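Local coordinates for periplasmic binding protein (PDB 4LJS) that probably captures a metal-chelate or corrinoid-type ligand, such as a siderophore, haem or cobalamin, and delivers it to an ABC importer in the cell membrane, at residues A197-V202 with A225-T230; I235-V240 with L268-L273; Q243-I248 with Q274-L279. All coordinates share one frame; numbering follows the deposited sequence.

Interaction 1: residues A197-V202 with A225-T230; sequences ALFIEV and ADVIDT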
ATOM      1  N   ALA A 197     -18.460   3.078  -9.895  1.00 41.79           N
ATOM      2  CA  ALA A 197     -17.044   3.411 -10.038  1.00 39.98           C
ATOM      3  C   ALA A 197     -16.271   2.472 -10.967  1.00 44.01           C
ATOM      4  O   ALA A 197     -16.557   1.272 -11.041  1.00 43.01           O
ATOM      5  CB  ALA A 197     -16.367   3.453  -8.669  1.00 31.02           C
ATOM      6  N   LEU A 198     -15.280   3.032 -11.658  1.00 40.57           N
ATOM      7  CA  LEU A 198     -14.360   2.251 -12.470  1.00 39.35           C
ATOM      8  C   LEU A 198     -12.920   2.538 -12.073  1.00 40.42           C
ATOM      9  O   LEU A 198     -12.499   3.694 -12.049  1.00 42.96           O
ATOM     10  CB  LEU A 198     -14.552   2.562 -13.955  1.00 40.25           C
ATOM     11  CG  LEU A 198     -13.514   1.922 -14.878  1.00 39.45           C
ATOM     12  CD1 LEU A 198     -13.690   0.408 -14.923  1.00 40.24           C
ATOM     13  CD2 LEU A 198     -13.567   2.528 -16.274  1.00 39.11           C
ATOM     14  N   PHE A 199     -12.170   1.483 -11.758  1.00 40.25           N
ATOM     15  CA  PHE A 199     -10.749   1.615 -11.452  1.00 39.08           C
ATOM     16  C   PHE A 199      -9.928   1.007 -12.576  1.00 43.68           C
ATOM     17  O   PHE A 199     -10.035  -0.189 -12.862  1.00 38.60           O
ATOM     18  CB  PHE A 199     -10.402   0.905 -10.146  1.00 38.10           C
ATOM     19  CG  PHE A 199     -11.140   1.431  -8.951  1.00 41.15           C
ATOM     20  CD1 PHE A 199     -12.429   1.004  -8.668  1.00 40.93           C
ATOM     21  CD2 PHE A 199     -10.538   2.339  -8.097  1.00 39.61           C
ATOM     22  CE1 PHE A 199     -13.105   1.481  -7.558  1.00 38.24           C
ATOM     23  CE2 PHE A 199     -11.207   2.822  -6.986  1.00 42.35           C
ATOM     24  CZ  PHE A 199     -12.497   2.395  -6.719  1.00 37.92           C
ATOM     25  N   ILE A 200      -9.112   1.834 -13.217  1.00 46.11           N
ATOM     26  CA  ILE A 200      -8.257   1.362 -14.298  1.00 45.46           C
ATOM     27  C   ILE A 200      -6.875   1.989 -14.238  1.00 46.09           C
ATOM     28  O   ILE A 200      -6.709   3.103 -13.735  1.00 37.75           O
ATOM     29  CB  ILE A 200      -8.862   1.654 -15.689  1.00 45.28           C
ATOM     30  CG1 ILE A 200      -9.321   3.112 -15.777  1.00 43.96           C
ATOM     31  CG2 ILE A 200     -10.019   0.713 -15.974  1.00 52.93           C
ATOM     32  CD1 ILE A 200      -9.556   3.594 -17.188  1.00 41.05           C
ATOM     33  N   GLU A 201      -5.884   1.257 -14.743  1.00 50.78           N
ATOM     34  CA  GLU A 201      -4.548   1.801 -14.956  1.00 50.13           C
ATOM     35  C   GLU A 201      -4.299   1.842 -16.449  1.00 54.09           C
ATOM     36  O   GLU A 201      -4.614   0.890 -17.164  1.00 58.99           O
ATOM     37  CB  GLU A 201      -3.464   0.954 -14.271  1.00 50.41           C
ATOM     38  CG  GLU A 201      -2.039   1.424 -14.588  1.00 59.53           C
ATOM     39  CD  GLU A 201      -0.943   0.608 -13.906  1.00 65.71           C
ATOM     40  OE1 GLU A 201      -1.245  -0.477 -13.357  1.00 62.47           O
ATOM     41  OE2 GLU A 201       0.226   1.064 -13.923  1.00 64.62           O
ATOM     42  N   VAL A 202      -3.745   2.951 -16.925  1.00 55.06           N
ATOM     43  CA  VAL A 202      -3.464   3.094 -18.344  1.00 65.11           C
ATOM     44  C   VAL A 202      -2.075   2.574 -18.682  1.00 63.75           C
ATOM     45  O   VAL A 202      -1.080   3.015 -18.108  1.00 62.20           O
ATOM     46  CB  VAL A 202      -3.594   4.552 -18.804  1.00 68.95           C
ATOM     47  CG1 VAL A 202      -3.064   4.707 -20.224  1.00 75.09           C
ATOM     48  CG2 VAL A 202      -5.044   4.996 -18.712  1.00 67.88           C
ATOM     49  N   ALA A 225     -19.693   1.608  -2.863  1.00 39.44           N
ATOM     50  CA  ALA A 225     -19.822   1.948  -4.273  1.00 44.37           C
ATOM     51  C   ALA A 225     -20.202   0.720  -5.090  1.00 44.06           C
ATOM     52  O   ALA A 225     -20.005  -0.418  -4.664  1.00 48.98           O
ATOM     53  CB  ALA A 225     -18.530   2.552  -4.806  1.00 38.36           C
ATOM     54  N   ASP A 226     -20.748   0.964  -6.271  1.00 41.30           N
ATOM     55  CA  ASP A 226     -21.024  -0.100  -7.220  1.00 49.36           C
ATOM     56  C   ASP A 226     -19.805  -0.231  -8.137  1.00 47.59           C
ATOM     57  O   ASP A 226     -19.673   0.503  -9.117  1.00 50.74           O
ATOM     58  CB  ASP A 226     -22.293   0.226  -8.016  1.00 53.40           C
ATOM     59  CG  ASP A 226     -22.727  -0.908  -8.926  1.00 67.21           C
ATOM     60  OD1 ASP A 226     -22.245  -2.044  -8.742  1.00 72.44           O
ATOM     61  OD2 ASP A 226     -23.564  -0.661  -9.822  1.00 72.96           O
ATOM     62  N   VAL A 227     -18.910  -1.153  -7.798  1.00 43.94           N
ATOM     63  CA  VAL A 227     -17.647  -1.292  -8.514  1.00 41.79           C
ATOM     64  C   VAL A 227     -17.815  -2.106  -9.790  1.00 42.83           C
ATOM     65  O   VAL A 227     -18.301  -3.235  -9.759  1.00 46.47           O
ATOM     66  CB  VAL A 227     -16.549  -1.927  -7.623  1.00 39.81           C
ATOM     67  CG1 VAL A 227     -15.256  -2.089  -8.401  1.00 39.33           C
ATOM     68  CG2 VAL A 227     -16.300  -1.070  -6.403  1.00 36.70           C
ATOM     69  N   ILE A 228     -17.416  -1.518 -10.912  1.00 44.09           N
ATOM     70  CA  ILE A 228     -17.463  -2.197 -12.203  1.00 47.51           C
ATOM     71  C   ILE A 228     -16.380  -3.268 -12.300  1.00 54.20           C
ATOM     72  O   ILE A 228     -15.232  -3.033 -11.919  1.00 56.11           O
ATOM     73  CB  ILE A 228     -17.274  -1.194 -13.356  1.00 48.53           C
ATOM     74  CG1 ILE A 228     -18.408  -0.170 -13.357  1.00 47.37           C
ATOM     75  CG2 ILE A 228     -17.202  -1.912 -14.695  1.00 49.90           C
ATOM     76  CD1 ILE A 228     -18.229   0.929 -14.360  1.00 47.49           C
ATOM     77  N   ASP A 229     -16.748  -4.442 -12.806  1.00 54.61           N
ATOM     78  CA  ASP A 229     -15.794  -5.534 -12.988  1.00 57.81           C
ATOM     79  C   ASP A 229     -16.266  -6.499 -14.067  1.00 59.76           C
ATOM     80  O   ASP A 229     -17.159  -7.313 -13.837  1.00 60.58           O
ATOM     81  CB  ASP A 229     -15.578  -6.283 -11.671  1.00 61.77           C
ATOM     82  CG  ASP A 229     -14.456  -7.307 -11.751  1.00 70.07           C
ATOM     83  OD1 ASP A 229     -13.757  -7.367 -12.787  1.00 69.22           O
ATOM     84  OD2 ASP A 229     -14.260  -8.043 -10.761  1.00 76.06           O
ATOM     85  N   THR A 230     -15.658  -6.406 -15.243  1.00 64.93           N
ATOM     86  CA  THR A 230     -16.018  -7.270 -16.360  1.00 71.76           C
ATOM     87  C   THR A 230     -15.216  -8.569 -16.347  1.00 76.42           C
ATOM     88  O   THR A 230     -15.315  -9.374 -17.274  1.00 81.16           O
ATOM     89  CB  THR A 230     -15.803  -6.559 -17.707  1.00 72.41           C
ATOM     90  OG1 THR A 230     -14.442  -6.113 -17.802  1.00 72.47           O
ATOM     91  CG2 THR A 230     -16.743  -5.364 -17.833  1.00 67.12           C
TER
HETATM   92  O   HOH W   1     -13.325  -1.121 -11.403  1.00 39.71           O

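Interaction 2: residues I235-V240 with L268-L273; sequences ISMEDV and LTQSGL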
ATOM      1  N   ILE A 235     -10.208  -3.840 -19.857  1.00 70.08           N
ATOM      2  CA  ILE A 235     -11.560  -3.436 -20.215  1.00 66.76           C
ATOM      3  C   ILE A 235     -11.560  -2.546 -21.455  1.00 72.48           C
ATOM      4  O   ILE A 235     -10.872  -1.523 -21.504  1.00 69.85           O
ATOM      5  CB  ILE A 235     -12.323  -2.769 -19.044  1.00 62.08           C
ATOM      6  CG1 ILE A 235     -13.756  -2.442 -19.470  1.00 65.92           C
ATOM      7  CG2 ILE A 235     -11.605  -1.523 -18.552  1.00 57.98           C
ATOM      8  CD1 ILE A 235     -14.694  -2.142 -18.319  1.00 66.04           C
ATOM      9  N   SER A 236     -12.321  -2.959 -22.463  1.00 72.96           N
ATOM     10  CA  SER A 236     -12.390  -2.215 -23.711  1.00 84.48           C
ATOM     11  C   SER A 236     -13.052  -0.863 -23.492  1.00 86.53           C
ATOM     12  O   SER A 236     -13.895  -0.710 -22.604  1.00 86.99           O
ATOM     13  CB  SER A 236     -13.168  -3.002 -24.768  1.00 85.02           C
ATOM     14  OG  SER A 236     -14.546  -3.063 -24.440  1.00 81.20           O
HETATM   15  N   MSE A 237     -12.660   0.114 -24.306  1.00 86.28           N
HETATM   16  CA  MSE A 237     -13.304   1.420 -24.313  1.00 86.91           C
HETATM   17  C   MSE A 237     -14.801   1.247 -24.573  1.00 84.46           C
HETATM   18  O   MSE A 237     -15.632   2.009 -24.069  1.00 79.96           O
HETATM   19  CB  MSE A 237     -12.665   2.313 -25.381  1.00 96.11           C
HETATM   20  CG  MSE A 237     -13.286   3.695 -25.508  1.00101.57           C
HETATM   21 SE   MSE A 237     -12.147   4.964 -26.460  1.00207.71          SE
HETATM   22  CE  MSE A 237     -10.484   4.647 -25.486  1.00 89.66           C
ATOM     23  N   GLU A 238     -15.131   0.219 -25.347  1.00 78.87           N
ATOM     24  CA  GLU A 238     -16.511  -0.127 -25.654  1.00 86.20           C
ATOM     25  C   GLU A 238     -17.286  -0.586 -24.421  1.00 83.41           C
ATOM     26  O   GLU A 238     -18.423  -0.167 -24.201  1.00 82.10           O
ATOM     27  CB  GLU A 238     -16.541  -1.221 -26.715  1.00 89.77           C
ATOM     28  CG  GLU A 238     -17.911  -1.794 -26.953  1.00 96.39           C
ATOM     29  CD  GLU A 238     -17.958  -2.650 -28.191  1.00109.02           C
ATOM     30  OE1 GLU A 238     -16.949  -3.328 -28.479  1.00114.66           O
ATOM     31  OE2 GLU A 238     -18.997  -2.633 -28.882  1.00115.86           O
ATOM     32  N   ASP A 239     -16.666  -1.456 -23.627  1.00 84.12           N
ATOM     33  CA  ASP A 239     -17.261  -1.930 -22.379  1.00 84.67           C
ATOM     34  C   ASP A 239     -17.378  -0.813 -21.347  1.00 75.07           C
ATOM     35  O   ASP A 239     -18.276  -0.824 -20.504  1.00 71.24           O
ATOM     36  CB  ASP A 239     -16.450  -3.093 -21.801  1.00 89.19           C
ATOM     37  CG  ASP A 239     -16.974  -4.443 -22.244  1.00 97.57           C
ATOM     38  OD1 ASP A 239     -18.207  -4.632 -22.223  1.00105.63           O
ATOM     39  OD2 ASP A 239     -16.156  -5.313 -22.614  1.00 95.79           O
ATOM     40  N   VAL A 240     -16.468   0.149 -21.414  1.00 70.83           N
ATOM     41  CA  VAL A 240     -16.529   1.292 -20.515  1.00 66.84           C
ATOM     42  C   VAL A 240     -17.741   2.164 -20.843  1.00 68.73           C
ATOM     43  O   VAL A 240     -18.436   2.630 -19.944  1.00 72.40           O
ATOM     44  CB  VAL A 240     -15.228   2.121 -20.553  1.00 60.28           C
ATOM     45  CG1 VAL A 240     -15.363   3.361 -19.694  1.00 56.47           C
ATOM     46  CG2 VAL A 240     -14.053   1.274 -20.082  1.00 59.08           C
ATOM     47  N   LEU A 268      -9.151  11.714 -21.165  1.00 71.89           N
ATOM     48  CA  LEU A 268     -10.142  12.770 -21.346  1.00 75.54           C
ATOM     49  C   LEU A 268     -10.424  13.050 -22.816  1.00 85.73           C
ATOM     50  O   LEU A 268     -11.543  12.852 -23.283  1.00 87.47           O
ATOM     51  CB  LEU A 268      -9.688  14.056 -20.651  1.00 73.38           C
ATOM     52  CG  LEU A 268     -10.191  14.311 -19.227  1.00 69.16           C
ATOM     53  CD1 LEU A 268     -10.169  13.046 -18.386  1.00 63.87           C
ATOM     54  CD2 LEU A 268      -9.379  15.421 -18.568  1.00 62.69           C
ATOM     55  N   THR A 269      -9.406  13.513 -23.537  1.00 91.29           N
ATOM     56  CA  THR A 269      -9.550  13.824 -24.955  1.00 93.98           C
ATOM     57  C   THR A 269      -9.666  12.546 -25.773  1.00100.64           C
ATOM     58  O   THR A 269      -8.718  12.131 -26.440  1.00104.01           O
ATOM     59  CB  THR A 269      -8.366  14.655 -25.484  1.00 90.81           C
ATOM     60  OG1 THR A 269      -7.172  13.862 -25.464  1.00 88.02           O
ATOM     61  CG2 THR A 269      -8.166  15.900 -24.633  1.00 87.89           C
ATOM     62  N   GLN A 270     -10.833  11.921 -25.705  1.00104.08           N
ATOM     63  CA  GLN A 270     -11.089  10.703 -26.450  1.00105.51           C
ATOM     64  C   GLN A 270     -12.265  10.937 -27.382  1.00111.56           C
ATOM     65  O   GLN A 270     -12.673  12.077 -27.600  1.00115.38           O
ATOM     66  CB  GLN A 270     -11.384   9.546 -25.496  1.00 98.95           C
ATOM     67  CG  GLN A 270     -10.847   8.210 -25.967  1.00 96.78           C
ATOM     68  CD  GLN A 270      -9.332   8.160 -25.981  1.00 99.76           C
ATOM     69  OE1 GLN A 270      -8.685   8.701 -26.879  1.00100.91           O
ATOM     70  NE2 GLN A 270      -8.755   7.506 -24.979  1.00100.51           N
ATOM     71  N   SER A 271     -12.804   9.861 -27.940  1.00112.67           N
ATOM     72  CA  SER A 271     -13.961   9.967 -28.817  1.00112.44           C
ATOM     73  C   SER A 271     -15.103   9.125 -28.274  1.00110.42           C
ATOM     74  O   SER A 271     -16.173   9.647 -27.952  1.00111.87           O
ATOM     75  CB  SER A 271     -13.603   9.531 -30.237  1.00115.13           C
ATOM     76  OG  SER A 271     -12.650  10.408 -30.811  1.00116.16           O
ATOM     77  N   GLY A 272     -14.866   7.822 -28.164  1.00105.53           N
ATOM     78  CA  GLY A 272     -15.863   6.910 -27.637  1.00102.04           C
ATOM     79  C   GLY A 272     -16.212   7.220 -26.196  1.00 93.98           C
ATOM     80  O   GLY A 272     -17.342   7.007 -25.759  1.00 96.06           O
ATOM     81  N   LEU A 273     -15.240   7.749 -25.460  1.00 86.27           N
ATOM     82  CA  LEU A 273     -15.407   7.970 -24.030  1.00 80.76           C
ATOM     83  C   LEU A 273     -16.174   9.247 -23.679  1.00 82.37           C
ATOM     84  O   LEU A 273     -16.669   9.385 -22.561  1.00 81.08           O
ATOM     85  CB  LEU A 273     -14.046   7.957 -23.331  1.00 71.50           C
ATOM     86  CG  LEU A 273     -13.401   6.577 -23.233  1.00 66.66           C
ATOM     87  CD1 LEU A 273     -12.152   6.608 -22.350  1.00 56.44           C
ATOM     88  CD2 LEU A 273     -14.422   5.580 -22.705  1.00 67.21           C
TER

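Interaction 3: residues Q243-I248 with Q274-L279; sequences QNPDVI and QGVNAL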
ATOM      1  N   GLN A 243     -20.829   0.187 -19.533  1.00 67.81           N
ATOM      2  CA  GLN A 243     -20.901   0.179 -18.075  1.00 65.10           C
ATOM      3  C   GLN A 243     -21.192   1.570 -17.518  1.00 63.47           C
ATOM      4  O   GLN A 243     -21.935   1.714 -16.546  1.00 64.67           O
ATOM      5  CB  GLN A 243     -19.620  -0.399 -17.470  1.00 62.82           C
ATOM      6  CG  GLN A 243     -19.461  -1.896 -17.690  1.00 65.85           C
ATOM      7  CD  GLN A 243     -20.492  -2.703 -16.928  1.00 78.28           C
ATOM      8  OE1 GLN A 243     -20.724  -2.468 -15.740  1.00 82.01           O
ATOM      9  NE2 GLN A 243     -21.124  -3.656 -17.608  1.00 82.48           N
ATOM     10  N   ASN A 244     -20.602   2.586 -18.143  1.00 62.86           N
ATOM     11  CA  ASN A 244     -20.931   3.985 -17.864  1.00 62.86           C
ATOM     12  C   ASN A 244     -20.732   4.409 -16.399  1.00 59.24           C
ATOM     13  O   ASN A 244     -21.695   4.725 -15.704  1.00 58.77           O
ATOM     14  CB  ASN A 244     -22.367   4.278 -18.324  1.00 63.93           C
ATOM     15  CG  ASN A 244     -22.636   5.757 -18.509  1.00 67.25           C
ATOM     16  OD1 ASN A 244     -21.724   6.541 -18.766  1.00 69.47           O
ATOM     17  ND2 ASN A 244     -23.900   6.144 -18.384  1.00 68.81           N
ATOM     18  N   PRO A 245     -19.476   4.430 -15.930  1.00 57.36           N
ATOM     19  CA  PRO A 245     -19.227   4.818 -14.539  1.00 55.75           C
ATOM     20  C   PRO A 245     -19.520   6.292 -14.274  1.00 54.84           C
ATOM     21  O   PRO A 245     -19.307   7.131 -15.148  1.00 53.82           O
ATOM     22  CB  PRO A 245     -17.729   4.557 -14.368  1.00 55.27           C
ATOM     23  CG  PRO A 245     -17.168   4.664 -15.754  1.00 53.61           C
ATOM     24  CD  PRO A 245     -18.230   4.120 -16.656  1.00 51.65           C
ATOM     25  N   ASP A 246     -20.009   6.583 -13.071  1.00 44.86           N
ATOM     26  CA  ASP A 246     -20.154   7.948 -12.577  1.00 48.83           C
ATOM     27  C   ASP A 246     -18.812   8.610 -12.294  1.00 50.45           C
ATOM     28  O   ASP A 246     -18.699   9.835 -12.354  1.00 48.61           O
ATOM     29  CB  ASP A 246     -20.948   7.944 -11.275  1.00 44.35           C
ATOM     30  CG  ASP A 246     -22.321   7.359 -11.440  1.00 52.17           C
ATOM     31  OD1 ASP A 246     -23.013   7.739 -12.409  1.00 56.06           O
ATOM     32  OD2 ASP A 246     -22.703   6.515 -10.603  1.00 58.09           O
ATOM     33  N   VAL A 247     -17.816   7.795 -11.949  1.00 46.80           N
ATOM     34  CA  VAL A 247     -16.489   8.285 -11.581  1.00 38.25           C
ATOM     35  C   VAL A 247     -15.412   7.268 -11.982  1.00 44.49           C
ATOM     36  O   VAL A 247     -15.560   6.064 -11.754  1.00 44.72           O
ATOM     37  CB  VAL A 247     -16.401   8.612 -10.064  1.00 45.61           C
ATOM     38  CG1 VAL A 247     -16.859   7.426  -9.220  1.00 46.86           C
ATOM     39  CG2 VAL A 247     -14.995   9.032  -9.672  1.00 43.15           C
ATOM     40  N   ILE A 248     -14.348   7.754 -12.613  1.00 40.88           N
ATOM     41  CA  ILE A 248     -13.235   6.903 -12.996  1.00 42.62           C
ATOM     42  C   ILE A 248     -12.024   7.187 -12.127  1.00 46.24           C
ATOM     43  O   ILE A 248     -11.637   8.339 -11.937  1.00 51.11           O
ATOM     44  CB  ILE A 248     -12.829   7.133 -14.455  1.00 45.06           C
ATOM     45  CG1 ILE A 248     -13.959   6.714 -15.394  1.00 45.97           C
ATOM     46  CG2 ILE A 248     -11.542   6.368 -14.781  1.00 46.04           C
ATOM     47  CD1 ILE A 248     -13.681   7.018 -16.849  1.00 49.20           C
ATOM     48  N   GLN A 274     -16.279  10.167 -24.632  1.00 82.70           N
ATOM     49  CA  GLN A 274     -16.874  11.477 -24.369  1.00 81.14           C
ATOM     50  C   GLN A 274     -18.294  11.427 -23.806  1.00 74.77           C
ATOM     51  O   GLN A 274     -18.688  12.308 -23.040  1.00 65.92           O
ATOM     52  CB  GLN A 274     -16.842  12.362 -25.622  1.00 86.90           C
ATOM     53  CG  GLN A 274     -15.445  12.683 -26.137  1.00 95.66           C
ATOM     54  CD  GLN A 274     -14.568  13.406 -25.118  1.00 99.39           C
ATOM     55  OE1 GLN A 274     -13.344  13.329 -25.184  1.00102.22           O
ATOM     56  NE2 GLN A 274     -15.190  14.121 -24.186  1.00 98.27           N
ATOM     57  N   GLY A 275     -19.053  10.402 -24.184  1.00 75.83           N
ATOM     58  CA  GLY A 275     -20.419  10.248 -23.713  1.00 66.57           C
ATOM     59  C   GLY A 275     -20.540   9.747 -22.281  1.00 67.88           C
ATOM     60  O   GLY A 275     -21.579   9.909 -21.647  1.00 71.70           O
ATOM     61  N   VAL A 276     -19.474   9.143 -21.766  1.00 59.19           N
ATOM     62  CA  VAL A 276     -19.501   8.559 -20.432  1.00 59.37           C
ATOM     63  C   VAL A 276     -19.700   9.625 -19.346  1.00 59.76           C
ATOM     64  O   VAL A 276     -19.082  10.689 -19.388  1.00 59.63           O
ATOM     65  CB  VAL A 276     -18.218   7.737 -20.171  1.00 57.22           C
ATOM     66  CG1 VAL A 276     -18.176   7.231 -18.747  1.00 51.26           C
ATOM     67  CG2 VAL A 276     -18.132   6.575 -21.157  1.00 57.99           C
ATOM     68  N   ASN A 277     -20.574   9.330 -18.386  1.00 59.18           N
ATOM     69  CA  ASN A 277     -20.916  10.266 -17.317  1.00 57.75           C
ATOM     70  C   ASN A 277     -19.717  10.852 -16.588  1.00 56.54           C
ATOM     71  O   ASN A 277     -19.661  12.058 -16.352  1.00 57.58           O
ATOM     72  CB  ASN A 277     -21.849   9.604 -16.302  1.00 59.04           C
ATOM     73  CG  ASN A 277     -23.242   9.386 -16.847  1.00 68.80           C
ATOM     74  OD1 ASN A 277     -23.642   9.998 -17.844  1.00 66.98           O
ATOM     75  ND2 ASN A 277     -23.998   8.516 -16.189  1.00 73.51           N
ATOM     76  N   ALA A 278     -18.767   9.992 -16.233  1.00 53.81           N
ATOM     77  CA  ALA A 278     -17.563  10.418 -15.522  1.00 53.15           C
ATOM     78  C   ALA A 278     -16.801  11.492 -16.296  1.00 54.76           C
ATOM     79  O   ALA A 278     -16.260  12.431 -15.706  1.00 49.37           O
ATOM     80  CB  ALA A 278     -16.658   9.224 -15.237  1.00 50.64           C
ATOM     81  N   LEU A 279     -16.766  11.351 -17.619  1.00 55.39           N
ATOM     82  CA  LEU A 279     -16.140  12.351 -18.481  1.00 59.95           C
ATOM     83  C   LEU A 279     -16.964  13.638 -18.590  1.00 58.05           C
ATOM     84  O   LEU A 279     -16.425  14.732 -18.446  1.00 61.69           O
ATOM     85  CB  LEU A 279     -15.856  11.778 -19.874  1.00 63.28           C
ATOM     86  CG  LEU A 279     -14.519  11.044 -20.022  1.00 58.60           C
ATOM     87  CD1 LEU A 279     -14.124  10.950 -21.479  1.00 64.06           C
ATOM     88  CD2 LEU A 279     -13.445  11.760 -19.247  1.00 62.25           C
TER

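Interaction 1: residues A197-V202 with A225-T230
Ala197 and Val227 form the single parallel bridge of this contact, their CA atoms 5.0 Å apart and their side chains on the same face of the sheet. Ala197 takes part in two backbone bonds. Ala197 N donates to Asp226 O at 3.0 Å, and Ala197 O receives the N-H of Ile228 N at 2.9 Å with an N-H...O angle of 171°. The next rung of a parallel ladder would run from Phe199 N to Ile228 O, but a water sits there instead. This water accepts from Phe199 N at 2.9 Å and donates to Ile228 O at 2.7 Å, so the ladder continues through solvent as the chain of 225-230 turns away. The same water lies at the edge of the Phe199 ring, in its plane.

One side-chain contact lies on each face of this short pairing. On the face of Ala197, Phe199 CD1 meets Val227 CG1 at 4.2 Å, the two side chains crossing at about a right angle. On the other, Ile228 CD1 rests on Leu198 CB at 4.0 Å. Ile228 CG1 is anti to its carbonyl carbon (chi1 -62°) and comes to 3.3 Å from Ala197 O, beside the backbone bond.

Farther out, Phe249 stacks on Phe199, Leu310 of helix 299-310 touches Ala197, and Pro245 packs on Leu198 and Ile228. Strand 196-203 also pairs in parallel with 247-252, so the two-residue strand 226-227 joins the start of strand 196-203 in the branched mixed sheet of an alpha/beta lobe, as in the C-terminal lobe of metal-chelate-binding periplasmic proteins.

Interaction 2: residues I235-V240 with L268-L273
Met237, in the first turn of helix 237-243, faces Leu273 in the loop between helices 260-268 and 277-280, with their CA atoms 6.9 Å apart. Met237 is selenomethionine in the crystal, and its long side chain bridges most of the gap. CG is anti to the backbone N (chi1 178°), which carries the chain outward from the helix, and the bend at the last torsion (chi3 -49°) turns CE onto Gln270.

The inner part of this side chain packs on Leu273, and its SE and CE end lies mainly on Gln270. Met237 CG lies against Leu273 CD2 at 3.6 Å. Met237 SE comes to 3.5 Å from Gln270 CG, while Met237 CE reaches Gln270 NE2 at 3.4 Å, touching the amide end as well as the aliphatic stem. Leu273 slants across the Met237 chain, and Leu273 CD2 also meets Val240 CG1 at 3.9 Å. One leucine branch therefore touches two side chains from successive turns of the helix.

The start of that helix is fixed from within its own segment. Ser236 occupies the N-cap, and Ser236 OG accepts the N-H of Asp239 N at 2.8 Å; a weak bond links the same hydroxyl to Asp239 OD2. Val240 N closes the first turn on Ser236 O. Beyond the two segments, Phe207 of strand 206-209 touches both Met237 and Leu273, and Leu279 covers another part of Leu273.

Between the segments the attraction is dispersive: methyl, methylene and selenium surfaces meet, and the Gln270 amide approaches a methyl group. Such contacts have little directional preference, so the fit between helix and loop rests on shape.

Interaction 3: residues Q243-I248 with Q274-L279
The first turn of helix 277-280 docks against the connection that leads from helix 237-243 into strand 247-252, where Asn244 and Pro245 present oxygens to its opening N-H groups. Asn244 leaves the preceding helix with a positive phi of 58°. Its CG is anti to the backbone N (chi1 -161°), and Asn244 OD1 accepts the N-H of Asn277 N at 3.0 Å in a nearly straight bond of 169°, the donor tilted slightly from the amide plane. One residue on, Ala278 N makes a weaker, more bent bond of 3.1 Å to Pro245 O. Two successive amides of the helix start are thus met by a side-chain and a main-chain oxygen of the same loop.

The Asn244 and Asn277 side chains cross at about a right angle. Asn244 ND2 and Asn277 ND2 are 3.2 Å apart, but both are donors and form no bond with each other. Asp246 lies beside Asn277, its carboxylate nearly parallel to the amide; Asp246 OD1 and Asn277 ND2 are 4.0 Å apart, too far for a bond, and the polar tie of Asp246 is to Lys196 N, through OD2.

Around these polar groups the packing is close. Val276 CG1 touches Pro245 CD at 3.7 Å and also lies near Asn244 OD1. Ala278 is pressed against the chain: Ala278 CA approaches Asp246 O at 3.4 Å in a CH...O contact, and Ala278 CB meets Ile248 CG1 at 3.7 Å.

Strand 247-252 then enters the sheet between 196-203 and 284-288: Val247 bonds through its backbone to Leu198, and Ile248 to Arg283 and His285. Leu279, farther along the short helix, packs on Val284 of the strand that follows, strand 284-288.

All three contacts belong to one lobe and lie on the same side of the chain's centre. Interaction 1 closes before the others open, whereas interactions 2 and 3 alternate along the chain: helix 237-243, and then the connection 244-246 with the start of strand 247-252, meet in order the loop 268-273 and the start of helix 277-280. Centres of interactions 2 and 3 are about 9 Å apart; that of interaction 1 lies about 11 Å from that of interaction 3 and about 13 Å from that of interaction 2. Ile235 packs on Ile200 and Thr230, Val240 on Leu198, and Leu268 on Leu279. Sheet, flanking helix and following connection thus form one continuous packed unit.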